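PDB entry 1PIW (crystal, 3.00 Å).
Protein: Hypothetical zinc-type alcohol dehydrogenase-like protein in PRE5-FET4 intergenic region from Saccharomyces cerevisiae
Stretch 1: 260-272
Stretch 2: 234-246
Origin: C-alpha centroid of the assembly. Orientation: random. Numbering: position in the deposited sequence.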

# COMPACT_ATOMS: atom_id res chain seq x y z
N ASN A 260 -1.00 8.34 -11.30
CA ASN A 260 -0.40 9.60 -10.85
C ASN A 260 -1.53 10.51 -10.43
O ASN A 260 -1.31 11.61 -9.91
CB ASN A 260 0.36 10.27 -11.99
CG ASN A 260 1.36 9.36 -12.64
OD1 ASN A 260 2.31 8.91 -12.01
ND2 ASN A 260 1.14 9.08 -13.93
N ILE A 261 -2.75 10.05 -10.69
CA ILE A 261 -3.94 10.81 -10.35
C ILE A 261 -4.74 10.06 -9.31
O ILE A 261 -5.08 10.60 -8.26
CB ILE A 261 -4.84 11.01 -11.60
CG1 ILE A 261 -3.99 11.49 -12.77
CG2 ILE A 261 -5.93 12.04 -11.30
CD1 ILE A 261 -4.76 11.60 -14.06
N MET A 262 -5.03 8.80 -9.60
CA MET A 262 -5.83 7.96 -8.73
C MET A 262 -5.69 8.25 -7.23
O MET A 262 -6.69 8.36 -6.51
CB MET A 262 -5.54 6.50 -9.00
CG MET A 262 -6.68 5.60 -8.63
SD MET A 262 -6.25 3.90 -8.85
CE MET A 262 -6.33 3.69 -10.64
N PRO A 263 -4.45 8.38 -6.74
CA PRO A 263 -4.24 8.65 -5.31
C PRO A 263 -5.08 9.79 -4.73
O PRO A 263 -5.60 9.68 -3.61
CB PRO A 263 -2.75 8.90 -5.24
CG PRO A 263 -2.22 7.92 -6.28
CD PRO A 263 -3.16 8.17 -7.43
N LYS A 264 -5.22 10.88 -5.48
CA LYS A 264 -6.00 12.04 -5.05
C LYS A 264 -7.41 11.69 -4.56
O LYS A 264 -7.88 12.26 -3.57
CB LYS A 264 -6.15 13.05 -6.18
CG LYS A 264 -4.88 13.70 -6.72
CD LYS A 264 -5.30 14.82 -7.68
CE LYS A 264 -4.12 15.54 -8.31
NZ LYS A 264 -3.36 14.65 -9.24
N ALA A 265 -8.09 10.80 -5.26
CA ALA A 265 -9.45 10.43 -4.87
C ALA A 265 -9.46 9.53 -3.66
O ALA A 265 -10.53 9.15 -3.17
CB ALA A 265 -10.15 9.73 -6.01
N MET A 266 -8.27 9.19 -3.17
CA MET A 266 -8.13 8.31 -2.01
C MET A 266 -8.10 9.05 -0.68
O MET A 266 -7.37 10.03 -0.50
CB MET A 266 -6.86 7.46 -2.14
CG MET A 266 -6.80 6.62 -3.40
SD MET A 266 -8.27 5.59 -3.56
CE MET A 266 -8.05 4.45 -2.21
N LYS A 267 -8.92 8.58 0.26
CA LYS A 267 -8.97 9.18 1.58
C LYS A 267 -7.63 8.96 2.25
O LYS A 267 -6.82 8.16 1.79
CB LYS A 267 -10.08 8.53 2.41
CG LYS A 267 -11.50 8.88 1.97
CD LYS A 267 -12.53 7.98 2.61
CE LYS A 267 -12.51 8.08 4.13
NZ LYS A 267 -13.52 7.18 4.79
N VAL A 268 -7.38 9.68 3.33
CA VAL A 268 -6.12 9.49 4.02
C VAL A 268 -6.19 8.09 4.60
O VAL A 268 -7.08 7.78 5.39
CB VAL A 268 -5.92 10.52 5.15
CG1 VAL A 268 -4.57 10.29 5.82
CG2 VAL A 268 -5.98 11.92 4.58
N GLY A 269 -5.26 7.24 4.18
CA GLY A 269 -5.23 5.88 4.66
C GLY A 269 -5.89 4.97 3.66
O GLY A 269 -5.97 3.76 3.86
N GLY A 270 -6.36 5.56 2.56
CA GLY A 270 -7.01 4.78 1.53
C GLY A 270 -6.05 3.80 0.90
O GLY A 270 -4.83 3.95 1.01
N ARG A 271 -6.59 2.79 0.21
CA ARG A 271 -5.74 1.79 -0.40
C ARG A 271 -6.13 1.43 -1.82
O ARG A 271 -7.30 1.23 -2.14
CB ARG A 271 -5.72 0.52 0.45
CG ARG A 271 -5.49 0.74 1.94
CD ARG A 271 -5.40 -0.60 2.66
NE ARG A 271 -5.51 -0.48 4.11
CZ ARG A 271 -5.51 -1.51 4.95
NH1 ARG A 271 -5.40 -2.75 4.49
NH2 ARG A 271 -5.64 -1.31 6.25
N ILE A 272 -5.11 1.34 -2.67
CA ILE A 272 -5.28 0.97 -4.06
C ILE A 272 -4.72 -0.43 -4.23
O ILE A 272 -3.55 -0.69 -3.94
CB ILE A 272 -4.54 1.97 -4.97
CG1 ILE A 272 -5.03 3.39 -4.67
CG2 ILE A 272 -4.78 1.63 -6.43
CD1 ILE A 272 -4.54 4.46 -5.62
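Stretch 2 (234-246) GDWGEKYFDTFDL

Stretch 2 opens with a short helix, residues 236-239, and then continues as an irregular loop that pairs with stretch 1 in parallel at Phe 244 and Leu 246. The nearest CA pairs advance overall from Lys 264 CA and Gly 237 CA, 4.7 Å apart, to Arg 271 CA and Leu 246 CA, 4.8 Å apart. The advance is not even: Ala 265 CA lies 3.9 Å from Phe 241 CA and Met 266 CA 4.6 Å from Phe 244 CA, but Lys 267 CA falls back to Asp 242 CA at 4.4 Å. The parallel direction rests on two beta bridges, Met 266 with Phe 244 and Arg 271 with Leu 246. Between them stretch 1 makes a type II turn from Lys 267 to Gly 270, closed by Gly 270 N to Lys 267 O at 2.8 Å, while stretch 2 turns a corner at Asp 245.

Five backbone hydrogen bonds fix the register. Asp 242 N donates to Lys 264 O at 2.7 Å, and Ala 265 O accepts from both Thr 243 N (2.9 Å) and Phe 244 N (2.6 Å). The direction of donation then reverses: Lys 267 N reaches Phe 244 O at 2.8 Å with a nearly linear N-H...O angle of 176°, and Arg 271 N reaches Asp 245 O at 2.9 Å. Thus Phe 244 bonds through N and O to the residues flanking Met 266, as expected of a parallel bridge. Gly 269 has phi/psi of 99/0, where a CB would jam against the preceding carbonyl, which accounts for glycine within the turn.

The helix is capped by Asp 235, whose OD1 accepts from Glu 238 N at 2.8 Å, although the placement of that oxygen is less certain. Gly 237 faces Ile 261 and Lys 264 at close range: its N is 3.3 Å from Ile 261 CG2, and its O is 3.2 Å from Lys 264 CB. An ideal CB on Gly 237 would fall 2.3 Å from Ile 261 CG2, a clash, so this approach depends on the absence of a side chain.

Apolar packing centres on Trp 236 and Ala 265. The indole lies obliquely to its neighbours, with CH2 of Trp 236 3.6 Å from Met 262 CG and CZ3 of Trp 236 4.2 Å from Ala 265 CB. That same Ala 265 CB comes within 3.4 Å of Phe 244 CD2. The side chains of Met 266 and Phe 244 share one face of the sheet, where Met 266 SD is 3.6 Å from Phe 244 CB. Finally, Lys 267 NZ and Asp 245 OD1 form a salt bridge at 2.7 Å, adding a charged link beside the paired backbones.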

# COMPACT_ATOMS: atom_id res chain seq x y z
N GLY A 234 -10.63 14.69 -17.46
CA GLY A 234 -9.46 15.55 -17.47
C GLY A 234 -8.57 15.48 -16.24
O GLY A 234 -7.42 15.91 -16.26
N ASP A 235 -9.13 14.96 -15.15
CA ASP A 235 -8.43 14.78 -13.88
C ASP A 235 -9.49 14.48 -12.84
O ASP A 235 -9.91 15.36 -12.08
CB ASP A 235 -7.64 16.03 -13.48
CG ASP A 235 -6.52 15.71 -12.48
OD1 ASP A 235 -6.81 15.11 -11.42
OD2 ASP A 235 -5.35 16.04 -12.76
N TRP A 236 -9.93 13.23 -12.82
CA TRP A 236 -10.94 12.81 -11.88
C TRP A 236 -10.36 12.72 -10.48
O TRP A 236 -11.08 12.85 -9.49
CB TRP A 236 -11.52 11.47 -12.28
CG TRP A 236 -10.50 10.39 -12.31
CD1 TRP A 236 -9.49 10.24 -13.21
CD2 TRP A 236 -10.40 9.29 -11.40
NE1 TRP A 236 -8.77 9.11 -12.93
CE2 TRP A 236 -9.31 8.50 -11.82
CE3 TRP A 236 -11.13 8.90 -10.27
CZ2 TRP A 236 -8.93 7.33 -11.15
CZ3 TRP A 236 -10.75 7.74 -9.61
CH2 TRP A 236 -9.66 6.97 -10.05
N GLY A 237 -9.05 12.49 -10.40
CA GLY A 237 -8.42 12.42 -9.09
C GLY A 237 -8.67 13.76 -8.42
O GLY A 237 -9.07 13.84 -7.26
N GLU A 238 -8.43 14.81 -9.19
CA GLU A 238 -8.62 16.19 -8.75
C GLU A 238 -10.08 16.40 -8.36
O GLU A 238 -10.38 16.96 -7.31
CB GLU A 238 -8.24 17.12 -9.90
CG GLU A 238 -8.56 18.59 -9.71
CD GLU A 238 -7.74 19.22 -8.61
OE1 GLU A 238 -6.51 18.98 -8.59
OE2 GLU A 238 -8.32 19.95 -7.78
N LYS A 239 -10.98 15.92 -9.22
CA LYS A 239 -12.41 16.09 -8.99
C LYS A 239 -13.03 15.26 -7.87
O LYS A 239 -13.88 15.76 -7.14
CB LYS A 239 -13.19 15.83 -10.28
CG LYS A 239 -14.70 16.00 -10.10
CD LYS A 239 -15.46 15.87 -11.41
CE LYS A 239 -15.08 16.96 -12.39
NZ LYS A 239 -15.86 16.85 -13.65
N TYR A 240 -12.63 13.99 -7.74
CA TYR A 240 -13.19 13.14 -6.69
C TYR A 240 -12.29 13.07 -5.46
O TYR A 240 -12.46 12.24 -4.57
CB TYR A 240 -13.49 11.75 -7.23
CG TYR A 240 -14.67 11.78 -8.17
CD1 TYR A 240 -14.52 12.21 -9.49
CD2 TYR A 240 -15.94 11.48 -7.72
CE1 TYR A 240 -15.63 12.33 -10.34
CE2 TYR A 240 -17.06 11.60 -8.54
CZ TYR A 240 -16.90 12.03 -9.85
OH TYR A 240 -18.01 12.15 -10.65
N PHE A 241 -11.34 14.00 -5.43
CA PHE A 241 -10.39 14.16 -4.34
C PHE A 241 -10.95 13.68 -3.00
O PHE A 241 -12.11 13.92 -2.68
CB PHE A 241 -10.02 15.64 -4.25
CG PHE A 241 -9.03 15.95 -3.18
CD1 PHE A 241 -7.66 15.95 -3.46
CD2 PHE A 241 -9.45 16.22 -1.88
CE1 PHE A 241 -6.74 16.23 -2.46
CE2 PHE A 241 -8.54 16.50 -0.87
CZ PHE A 241 -7.18 16.50 -1.16
N ASP A 242 -10.11 12.99 -2.23
CA ASP A 242 -10.43 12.48 -0.89
C ASP A 242 -11.82 11.84 -0.71
O ASP A 242 -12.57 12.22 0.18
CB ASP A 242 -10.26 13.61 0.14
CG ASP A 242 -10.22 13.11 1.58
OD1 ASP A 242 -9.24 12.43 1.95
OD2 ASP A 242 -11.16 13.40 2.34
N THR A 243 -12.14 10.84 -1.53
CA THR A 243 -13.44 10.18 -1.43
C THR A 243 -13.42 8.66 -1.21
O THR A 243 -14.26 8.13 -0.48
CB THR A 243 -14.29 10.46 -2.68
OG1 THR A 243 -15.52 9.74 -2.59
CG2 THR A 243 -13.55 10.00 -3.92
N PHE A 244 -12.46 7.98 -1.83
CA PHE A 244 -12.36 6.52 -1.76
C PHE A 244 -11.55 5.89 -0.65
O PHE A 244 -10.44 6.30 -0.35
CB PHE A 244 -11.81 5.99 -3.09
CG PHE A 244 -12.70 6.26 -4.25
CD1 PHE A 244 -13.93 5.62 -4.36
CD2 PHE A 244 -12.32 7.17 -5.22
CE1 PHE A 244 -14.77 5.90 -5.42
CE2 PHE A 244 -13.16 7.45 -6.28
CZ PHE A 244 -14.39 6.81 -6.38
N ASP A 245 -12.13 4.85 -0.05
CA ASP A 245 -11.45 4.10 1.00
C ASP A 245 -10.57 3.06 0.33
O ASP A 245 -9.41 2.87 0.69
CB ASP A 245 -12.45 3.36 1.88
CG ASP A 245 -13.10 4.25 2.88
OD1 ASP A 245 -12.39 5.12 3.42
OD2 ASP A 245 -14.31 4.07 3.15
N LEU A 246 -11.15 2.40 -0.67
CA LEU A 246 -10.46 1.34 -1.39
C LEU A 246 -10.82 1.36 -2.87
O LEU A 246 -11.97 1.60 -3.24
CB LEU A 246 -10.88 0.00 -0.79
CG LEU A 246 -10.64 -1.23 -1.64
CD1 LEU A 246 -9.18 -1.60 -1.55
CD2 LEU A 246 -11.51 -2.37 -1.15